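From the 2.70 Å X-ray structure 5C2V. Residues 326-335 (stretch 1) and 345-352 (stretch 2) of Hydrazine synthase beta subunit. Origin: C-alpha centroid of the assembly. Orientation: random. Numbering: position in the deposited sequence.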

# COMPACT_ATOMS: atom_id res chain seq x y z
N CYS B 326 24.97 -43.15 7.37
CA CYS B 326 26.31 -42.96 7.92
C CYS B 326 27.21 -42.21 6.94
O CYS B 326 26.92 -42.16 5.74
N LEU B 327 28.30 -41.65 7.45
CA LEU B 327 29.21 -40.86 6.62
C LEU B 327 30.62 -41.45 6.58
O LEU B 327 31.06 -42.12 7.52
N SER B 328 31.32 -41.18 5.49
CA SER B 328 32.74 -41.47 5.40
C SER B 328 33.49 -40.43 6.24
O SER B 328 33.01 -39.31 6.40
N PRO B 329 34.67 -40.81 6.78
CA PRO B 329 35.43 -39.90 7.65
C PRO B 329 35.80 -38.57 6.98
O PRO B 329 36.03 -37.59 7.68
N ASP B 330 35.87 -38.55 5.65
CA ASP B 330 36.15 -37.31 4.93
C ASP B 330 34.87 -36.52 4.67
O ASP B 330 34.92 -35.35 4.29
N GLY B 331 33.72 -37.16 4.87
CA GLY B 331 32.43 -36.51 4.75
C GLY B 331 31.96 -36.25 3.33
O GLY B 331 31.00 -35.52 3.12
N LYS B 332 32.63 -36.86 2.36
CA LYS B 332 32.27 -36.64 0.96
C LYS B 332 31.25 -37.66 0.44
O LYS B 332 30.75 -37.53 -0.68
N PHE B 333 30.93 -38.66 1.26
CA PHE B 333 29.96 -39.67 0.87
C PHE B 333 29.03 -40.06 2.02
O PHE B 333 29.46 -40.23 3.16
N CYS B 334 27.74 -40.19 1.70
CA CYS B 334 26.73 -40.58 2.67
C CYS B 334 26.01 -41.85 2.23
O CYS B 334 25.49 -41.92 1.12
N TYR B 335 25.96 -42.84 3.11
CA TYR B 335 25.32 -44.11 2.79
C TYR B 335 24.01 -44.27 3.55
O TYR B 335 23.95 -44.00 4.75
N THR B 345 21.95 -46.90 -0.57
CA THR B 345 22.10 -45.79 -1.49
C THR B 345 23.35 -44.99 -1.17
O THR B 345 23.58 -44.59 -0.02
N VAL B 346 24.17 -44.77 -2.19
CA VAL B 346 25.41 -44.01 -2.06
C VAL B 346 25.23 -42.60 -2.60
O VAL B 346 24.87 -42.40 -3.76
N ILE B 347 25.49 -41.61 -1.74
CA ILE B 347 25.26 -40.21 -2.09
C ILE B 347 26.55 -39.40 -2.04
O ILE B 347 27.30 -39.46 -1.07
N ARG B 348 26.80 -38.64 -3.10
CA ARG B 348 27.92 -37.70 -3.11
C ARG B 348 27.46 -36.39 -2.49
O ARG B 348 26.53 -35.75 -2.98
N THR B 349 28.10 -35.99 -1.40
CA THR B 349 27.66 -34.82 -0.64
C THR B 349 28.16 -33.52 -1.25
O THR B 349 28.84 -33.52 -2.28
N ALA B 350 27.81 -32.41 -0.62
CA ALA B 350 28.21 -31.09 -1.09
C ALA B 350 29.69 -30.83 -0.83
O ALA B 350 30.30 -29.97 -1.47
N VAL B 351 30.26 -31.58 0.11
CA VAL B 351 31.67 -31.44 0.46
C VAL B 351 32.57 -31.80 -0.72
O VAL B 351 32.38 -32.83 -1.36
N ASP B 352 33.55 -30.94 -0.99
CA ASP B 352 34.48 -31.17 -2.09
C ASP B 352 35.91 -30.86 -1.67
O ASP B 352 36.39 -31.35 -0.64

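Strands 333-335 and 345-348 run antiparallel, and the Cys334-Ile347 pair supplies both hydrogen bonds of its narrow ring: Cys334 N to Ile347 O and Ile347 N to Cys334 O, each 2.9 Å. The side chains of Cys334 (chi1 t) and Ile347 (chi1 m, chi2 t) lie on the same face of the sheet, with Cys334 CB 4.3 Å from Ile347 CB.

Beyond the strand, Thr349 continues the pairing. Its N donates to Lys332 O (3.1 Å, nearly linear), while its side chain, chi1 p and directed toward stretch 1, gives the OG1 proton to Gly331 O at 2.8 Å. OG1 also accepts a weak bond from Val351 N (3.4 Å), so this one hydroxyl serves both stretches.

Arg348 (chi1 t, chi2 p, chi3 t) folds its guanidinium back to Val351 O: Arg348 NH1 donates a very short hydrogen bond to Val351 O (2.4 Å), and NH2 a weak one to the same oxygen (3.2 Å). NH1 adds a weak bond to Lys332 O (3.2 Å), which therefore accepts twice. Lys332 CE lies over one guanidinium face, and Phe333 CE1 packs 3.6 Å from Arg348 CD.

Val346 (t) lies on the sheet face that carries Phe333, Arg348 and Tyr335, its CG1 3.6 Å from Tyr335 CE1; both aromatic residues adopt chi1 m.

Within stretch 1, Asp330 OD1 accepts from Ser328 OG (2.4 Å, very short) and Lys332 N (3.2 Å), bracing the turn.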

# COMPACT_ATOMS: atom_id res chain seq x y z
CB CYS B 326 26.94 -44.30 8.30
SG CYS B 326 27.38 -45.35 6.90
CB LEU B 327 29.28 -39.42 7.13
CG LEU B 327 28.10 -38.49 6.85
CD1 LEU B 327 28.28 -37.20 7.61
CD2 LEU B 327 27.98 -38.22 5.36
CB SER B 328 33.22 -41.45 3.94
OG SER B 328 32.99 -40.18 3.35
CB PRO B 329 36.68 -40.71 7.99
CG PRO B 329 36.75 -41.79 6.96
CD PRO B 329 35.33 -42.11 6.63
CB ASP B 330 36.88 -37.60 3.62
CG ASP B 330 36.16 -38.62 2.75
OD1 ASP B 330 35.00 -38.96 3.06
OD2 ASP B 330 36.76 -39.08 1.76
CB LYS B 332 33.53 -36.67 0.08
CG LYS B 332 34.79 -36.24 0.80
CD LYS B 332 35.81 -35.64 -0.15
CE LYS B 332 36.12 -36.57 -1.31
NZ LYS B 332 37.13 -35.99 -2.23
CB PHE B 333 30.67 -40.92 0.34
CG PHE B 333 31.39 -40.70 -0.96
CD1 PHE B 333 30.69 -40.65 -2.15
CD2 PHE B 333 32.76 -40.54 -0.99
CE1 PHE B 333 31.34 -40.45 -3.35
CE2 PHE B 333 33.42 -40.34 -2.19
CZ PHE B 333 32.71 -40.29 -3.37
CB CYS B 334 25.72 -39.45 2.88
SG CYS B 334 24.41 -39.83 4.07
CB TYR B 335 26.26 -45.28 3.09
CG TYR B 335 27.60 -45.16 2.41
CD1 TYR B 335 27.79 -45.63 1.12
CD2 TYR B 335 28.68 -44.57 3.06
CE1 TYR B 335 29.02 -45.52 0.49
CE2 TYR B 335 29.91 -44.45 2.44
CZ TYR B 335 30.08 -44.93 1.16
OH TYR B 335 31.30 -44.82 0.54
CB THR B 345 20.87 -44.85 -1.45
OG1 THR B 345 19.71 -45.57 -1.87
CG2 THR B 345 21.08 -43.66 -2.37
CB VAL B 346 26.57 -44.70 -2.80
CG1 VAL B 346 27.87 -43.95 -2.56
CG2 VAL B 346 26.70 -46.15 -2.35
CB ILE B 347 24.24 -39.56 -1.13
CG1 ILE B 347 23.04 -40.49 -0.90
CG2 ILE B 347 23.79 -38.21 -1.66
CD1 ILE B 347 22.06 -39.97 0.12
CB ARG B 348 28.42 -37.47 -4.54
CG ARG B 348 29.56 -36.46 -4.65
CD ARG B 348 30.83 -36.99 -4.01
NE ARG B 348 31.98 -36.14 -4.30
CZ ARG B 348 32.44 -35.19 -3.49
NH1 ARG B 348 31.84 -34.96 -2.33
NH2 ARG B 348 33.49 -34.46 -3.84
CB THR B 349 28.13 -34.89 0.82
OG1 THR B 349 29.56 -34.82 0.87
CG2 THR B 349 27.67 -36.20 1.46
CB ALA B 350 27.36 -30.01 -0.43
CB VAL B 351 32.03 -32.32 1.67
CG1 VAL B 351 33.48 -32.08 2.09
CG2 VAL B 351 31.09 -32.04 2.83
CB ASP B 352 34.09 -30.32 -3.30
CG ASP B 352 33.94 -28.85 -2.96
OD1 ASP B 352 33.71 -28.54 -1.78
OD2 ASP B 352 34.05 -28.02 -3.88